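Local coordinates for secreted protein ASP-2 (Necator americanus, PDB 1U53) that is a pathogenesis-related-1 protein of the CAP superfamily, secreted by a human hookworm and studied as a vaccine antigen, whose molecular activity is not established, at residues A[115-118]-A[119-123]. Residues are numbered along the deposited sequence; the frame is centred on the assembly and turned at random.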
loop_
_atom_site.group_PDB
_atom_site.type_symbol
_atom_site.label_atom_id
_atom_site.label_comp_id
_atom_site.label_asym_id
_atom_site.label_seq_id
_atom_site.Cartn_x
_atom_site.Cartn_y
_atom_site.Cartn_z
ATOM N N LYS A 115 -4.971 11.020 -10.988
ATOM C CA LYS A 115 -5.008 10.350 -12.289
ATOM C C LYS A 115 -6.371 9.732 -12.598
ATOM O O LYS A 115 -6.722 9.596 -13.784
ATOM C CB LYS A 115 -3.930 9.274 -12.401
ATOM C CG LYS A 115 -2.506 9.848 -12.084
ATOM C CD LYS A 115 -2.225 11.115 -12.845
ATOM C CE LYS A 115 -0.710 11.361 -12.984
ATOM N NZ LYS A 115 -0.434 12.725 -13.562
ATOM N N GLY A 116 -7.119 9.289 -11.574
ATOM C CA GLY A 116 -8.410 8.655 -11.813
ATOM C C GLY A 116 -8.289 7.159 -12.069
ATOM O O GLY A 116 -7.330 6.692 -12.711
ATOM N N VAL A 117 -9.240 6.388 -11.547
ATOM C CA VAL A 117 -9.278 4.970 -11.836
ATOM C C VAL A 117 -10.600 4.636 -12.538
ATOM O O VAL A 117 -10.604 4.066 -13.644
ATOM C CB VAL A 117 -9.183 4.182 -10.522
ATOM C CG1 VAL A 117 -9.535 2.728 -10.736
ATOM C CG2 VAL A 117 -7.750 4.343 -9.962
ATOM N N GLY A 118 -11.705 5.017 -11.907
ATOM C CA GLY A 118 -13.034 4.721 -12.497
ATOM C C GLY A 118 -13.743 3.560 -11.865
ATOM O O GLY A 118 -13.247 2.953 -10.890
ATOM N N GLN A 119 -14.922 3.222 -12.403
ATOM C CA GLN A 119 -15.758 2.195 -11.742
ATOM C C GLN A 119 -15.405 0.780 -12.172
ATOM O O GLN A 119 -15.798 -0.191 -11.505
ATOM C CB GLN A 119 -17.234 2.442 -12.045
ATOM C CG GLN A 119 -17.752 3.761 -11.567
ATOM C CD GLN A 119 -17.468 3.986 -10.112
ATOM O OE1 GLN A 119 -18.110 3.379 -9.237
ATOM N NE2 GLN A 119 -16.485 4.855 -9.826
ATOM N N ASN A 120 -14.652 0.627 -13.265
ATOM C CA ASN A 120 -14.194 -0.700 -13.662
ATOM C C ASN A 120 -12.835 -0.986 -13.051
ATOM O O ASN A 120 -11.829 -0.374 -13.447
ATOM C CB ASN A 120 -14.040 -0.823 -15.191
ATOM C CG ASN A 120 -13.696 -2.244 -15.635
ATOM O OD1 ASN A 120 -13.352 -3.109 -14.826
ATOM N ND2 ASN A 120 -13.853 -2.502 -16.950
ATOM N N LEU A 121 -12.805 -1.943 -12.135
ATOM C CA LEU A 121 -11.593 -2.163 -11.332
ATOM C C LEU A 121 -10.687 -3.227 -11.884
ATOM O O LEU A 121 -9.707 -3.631 -11.228
ATOM C CB LEU A 121 -11.972 -2.463 -9.879
ATOM C CG LEU A 121 -12.822 -1.385 -9.230
ATOM C CD1 LEU A 121 -13.047 -1.820 -7.784
ATOM C CD2 LEU A 121 -12.110 -0.019 -9.293
ATOM N N LYS A 122 -10.989 -3.693 -13.098
ATOM C CA LYS A 122 -10.094 -4.620 -13.805
ATOM C C LYS A 122 -8.760 -3.972 -14.131
ATOM O O LYS A 122 -8.695 -2.926 -14.795
ATOM C CB LYS A 122 -10.751 -5.076 -15.117
ATOM C CG LYS A 122 -10.039 -6.227 -15.816
ATOM C CD LYS A 122 -10.772 -6.560 -17.112
ATOM C CE LYS A 122 -10.168 -7.766 -17.787
ATOM N NZ LYS A 122 -8.940 -7.350 -18.502
ATOM N N LEU A 123 -7.683 -4.585 -13.700
ATOM C CA LEU A 123 -6.398 -3.976 -13.970
ATOM C C LEU A 123 -5.934 -4.210 -15.411
ATOM O O LEU A 123 -5.174 -5.141 -15.658
ATOM C CB LEU A 123 -5.346 -4.480 -12.984
ATOM C CG LEU A 123 -4.050 -3.674 -13.114
ATOM C CD1 LEU A 123 -4.276 -2.208 -12.759
ATOM C CD2 LEU A 123 -2.943 -4.272 -12.248
HETATM O O HOH W 1 -12.197 2.080 -14.528
#
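Val117 and Leu121 meet across a bend in the chain, methyl against methyl, with CG1 of Val117 4.0 Å from CD2 of Leu121 and the two side chains crossing at about a right angle. Val117 places that methyl by turning CG1 anti to its own backbone N (chi1 167°). The same CD2 of Leu121 also lies 3.6 Å from Gly118 O, so one methyl meets both a side chain and the backbone of the bend.

No direct hydrogen bond joins 115-118 to 119-123; a water does so instead, donating to Val117 O at 2.7 Å and to Asn120 O at 2.7 Å. Within 119-123, Asn120 OD1 accepts from Lys122 N at 3.0 Å in an Asx turn; the bond is nearly straight at hydrogen (165°), although the donor stands above the carbonyl plane.

Gly116, the first residue after helix 111-115, leaves helical geometry with positive phi, and the bend then stands at the surface on the way to helix 125-128. Asp38 takes the backbone N of Val117 and of Gly118 with its two carboxylate oxygens, while Leu121 and Leu123 make backbone bonds to the 171-174 segment, which follows strand 157-164 in the chain.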